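Local atomic coordinates of protein FmtA (Staphylococcus aureus, PDB entry 5ZH8), a protein that removes D-alanyl ester groups from wall teichoic acid and lipoteichoic acid, and affects methicillin resistance and cell wall structure. Residues 311-322 with 389-397. Numbering follows the deposited sequence.
Sequences KITNPLLHEFGT and YNTKGVIVQ
H318, on the last turn of helix 310-318, turns the edge of its imidazole toward the phenol face of Y389 in an offset edge-to-face pair, the planes 83° apart and the centroids 5.0 Å apart. Its ND1 also makes a weak, bent hydrogen bond to N390 OD1, at 2.8 Å. That amide is anchored from the other end, because N390 ND2 donates to K336 O and N340 OD1, while Y389 OH bonds to D357. F320 lies farther along. Its phenyl ring has K392 CA over one face, 3.7 Å from the ring centre in a CH-pi contact, and K392 CB over the CZ-CE2 rim of that face; the extended lysine then carries its amine away. At the turn from T391 to V394, which is type II, G393 N reaches F320 O in a nearly straight bond of 2.7 Å. Glycine suits this site, since its positive phi would press a side chain against the preceding carbonyl.

E319 is a buried acid with both oxygens engaged. With CG anti to the backbone N (chi1 180°) and the chain extended, OE1 receives V396 N at 3.1 Å, while T322 OG1 donates to OE2. V396 sets its two methyls apart: CG1 lies against N314 CB and CG2 against E319 CB, a branched shape that fills the angle between helix, at N314, and departing loop, at E319. Beyond it, N314 ND2 donates to a lone pair of Q397 O, 2.9 Å away, tying the terminal carboxylate to the helix. A water bridges H318 O and T391 O. In this beta-lactamase-family protein, the contact is a C-terminal tail, following helix 371-382, that passes the end of helix 310-318, follows the loop leaving it and turns back along the helix to N314 and K311.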
# COMPACT_ATOMS: atom_id res chain seq x y z
N LYS A 311 29.86 23.12 10.14
CA LYS A 311 29.28 24.20 9.31
C LYS A 311 28.58 23.71 8.03
O LYS A 311 27.73 24.41 7.49
CB LYS A 311 30.35 25.23 8.96
CG LYS A 311 30.78 26.08 10.14
CD LYS A 311 31.70 27.21 9.69
CE LYS A 311 32.30 27.97 10.85
NZ LYS A 311 31.26 28.46 11.80
N ILE A 312 28.95 22.52 7.56
CA ILE A 312 28.23 21.87 6.45
C ILE A 312 27.11 20.96 6.99
O ILE A 312 25.98 21.01 6.51
CB ILE A 312 29.19 21.05 5.55
CG1 ILE A 312 30.26 21.95 4.92
CG2 ILE A 312 28.42 20.30 4.46
CD1 ILE A 312 29.73 23.05 4.03
N THR A 313 27.44 20.15 7.99
CA THR A 313 26.52 19.14 8.50
C THR A 313 25.28 19.74 9.18
O THR A 313 24.17 19.29 8.93
CB THR A 313 27.22 18.21 9.51
OG1 THR A 313 28.33 17.57 8.89
CG2 THR A 313 26.24 17.17 10.04
N ASN A 314 25.48 20.74 10.03
CA ASN A 314 24.37 21.27 10.83
C ASN A 314 23.20 21.78 9.97
O ASN A 314 22.06 21.35 10.17
CB ASN A 314 24.83 22.35 11.80
CG ASN A 314 25.77 21.83 12.88
OD1 ASN A 314 25.83 20.62 13.14
ND2 ASN A 314 26.51 22.74 13.50
N PRO A 315 23.48 22.67 9.00
CA PRO A 315 22.39 23.12 8.13
C PRO A 315 21.80 22.00 7.27
O PRO A 315 20.58 21.92 7.11
CB PRO A 315 23.04 24.18 7.23
CG PRO A 315 24.35 24.50 7.85
CD PRO A 315 24.76 23.30 8.64
N LEU A 316 22.67 21.15 6.73
CA LEU A 316 22.23 20.00 5.96
C LEU A 316 21.20 19.19 6.75
O LEU A 316 20.16 18.82 6.21
CB LEU A 316 23.42 19.11 5.58
CG LEU A 316 23.13 17.74 4.97
CD1 LEU A 316 22.31 17.88 3.70
CD2 LEU A 316 24.46 17.02 4.72
N LEU A 317 21.49 18.95 8.03
CA LEU A 317 20.61 18.16 8.89
C LEU A 317 19.47 18.95 9.54
O LEU A 317 18.45 18.35 9.88
CB LEU A 317 21.42 17.48 10.01
CG LEU A 317 22.52 16.48 9.62
CD1 LEU A 317 23.04 15.79 10.87
CD2 LEU A 317 22.05 15.46 8.60
N HIS A 318 19.62 20.26 9.76
CA HIS A 318 18.66 20.99 10.61
C HIS A 318 18.04 22.29 10.08
O HIS A 318 17.05 22.76 10.63
CB HIS A 318 19.31 21.28 11.96
CG HIS A 318 19.83 20.06 12.65
ND1 HIS A 318 19.06 18.93 12.84
CD2 HIS A 318 21.03 19.80 13.21
CE1 HIS A 318 19.77 18.03 13.49
NE2 HIS A 318 20.96 18.53 13.73
N GLU A 319 18.61 22.88 9.02
CA GLU A 319 18.10 24.15 8.51
C GLU A 319 16.96 23.89 7.54
O GLU A 319 17.12 23.13 6.59
CB GLU A 319 19.21 24.93 7.80
CG GLU A 319 18.76 26.28 7.22
CD GLU A 319 19.90 27.10 6.65
OE1 GLU A 319 20.88 27.37 7.36
OE2 GLU A 319 19.81 27.49 5.48
N PHE A 320 15.81 24.52 7.79
CA PHE A 320 14.71 24.47 6.83
C PHE A 320 13.89 25.75 6.85
O PHE A 320 13.76 26.39 7.89
CB PHE A 320 13.83 23.23 7.05
CG PHE A 320 12.90 23.32 8.22
CD1 PHE A 320 13.38 23.25 9.52
CD2 PHE A 320 11.53 23.41 8.02
CE1 PHE A 320 12.51 23.30 10.60
CE2 PHE A 320 10.65 23.46 9.10
CZ PHE A 320 11.15 23.40 10.39
N GLY A 321 13.34 26.10 5.69
CA GLY A 321 12.59 27.34 5.52
C GLY A 321 13.50 28.51 5.21
O GLY A 321 13.24 29.64 5.63
N THR A 322 14.56 28.24 4.45
CA THR A 322 15.54 29.25 4.08
C THR A 322 15.80 29.21 2.59
O THR A 322 15.51 28.21 1.93
CB THR A 322 16.87 29.02 4.81
OG1 THR A 322 17.44 27.78 4.38
CG2 THR A 322 16.66 28.99 6.32
N TYR A 389 12.77 20.35 17.72
CA TYR A 389 14.07 19.84 17.31
C TYR A 389 14.74 20.79 16.31
O TYR A 389 15.83 21.28 16.56
CB TYR A 389 13.93 18.43 16.72
CG TYR A 389 15.25 17.79 16.34
CD1 TYR A 389 16.33 17.80 17.22
CD2 TYR A 389 15.42 17.16 15.11
CE1 TYR A 389 17.53 17.21 16.88
CE2 TYR A 389 16.63 16.57 14.76
CZ TYR A 389 17.67 16.60 15.66
OH TYR A 389 18.86 16.01 15.33
N ASN A 390 14.07 21.04 15.18
CA ASN A 390 14.53 22.00 14.19
C ASN A 390 13.57 23.18 14.19
O ASN A 390 12.39 23.03 14.49
CB ASN A 390 14.56 21.38 12.79
CG ASN A 390 15.46 20.16 12.71
OD1 ASN A 390 16.57 20.18 13.23
ND2 ASN A 390 14.99 19.11 12.05
N THR A 391 14.09 24.36 13.83
CA THR A 391 13.32 25.59 13.83
C THR A 391 13.21 26.15 12.43
O THR A 391 14.21 26.50 11.81
CB THR A 391 13.95 26.64 14.76
OG1 THR A 391 14.13 26.08 16.06
CG2 THR A 391 13.06 27.87 14.87
N LYS A 392 11.98 26.24 11.94
CA LYS A 392 11.68 26.76 10.61
C LYS A 392 12.17 28.21 10.48
O LYS A 392 11.87 29.02 11.34
CB LYS A 392 10.17 26.70 10.36
CG LYS A 392 9.73 27.05 8.95
CD LYS A 392 8.22 26.95 8.84
CE LYS A 392 7.76 27.04 7.39
NZ LYS A 392 6.27 27.01 7.28
N GLY A 393 12.91 28.51 9.42
CA GLY A 393 13.36 29.87 9.13
C GLY A 393 14.74 30.25 9.65
O GLY A 393 15.41 31.10 9.07
N VAL A 394 15.17 29.63 10.74
CA VAL A 394 16.46 29.93 11.35
C VAL A 394 17.63 29.49 10.45
O VAL A 394 17.64 28.38 9.92
CB VAL A 394 16.59 29.25 12.74
CG1 VAL A 394 18.02 29.30 13.27
CG2 VAL A 394 15.64 29.91 13.73
N ILE A 395 18.59 30.39 10.30
CA ILE A 395 19.83 30.13 9.57
C ILE A 395 20.79 29.41 10.51
O ILE A 395 21.38 30.02 11.39
CB ILE A 395 20.47 31.46 9.10
CG1 ILE A 395 19.53 32.24 8.17
CG2 ILE A 395 21.80 31.21 8.40
CD1 ILE A 395 19.33 31.63 6.80
N VAL A 396 20.94 28.11 10.33
CA VAL A 396 21.72 27.28 11.25
C VAL A 396 23.23 27.45 11.03
O VAL A 396 23.71 27.44 9.89
CB VAL A 396 21.33 25.78 11.10
CG1 VAL A 396 22.19 24.89 12.00
CG2 VAL A 396 19.84 25.58 11.40
N GLN A 397 23.96 27.58 12.14
CA GLN A 397 25.43 27.68 12.15
C GLN A 397 26.12 26.32 12.38
O GLN A 397 25.51 25.31 12.77
CB GLN A 397 25.88 28.67 13.22
CG GLN A 397 25.13 30.00 13.22
CD GLN A 397 25.27 30.79 11.93
OE1 GLN A 397 24.75 30.39 10.89
NE2 GLN A 397 25.97 31.92 11.99
OXT GLN A 397 27.33 26.19 12.19
O HOH W 1 16.55 25.05 11.81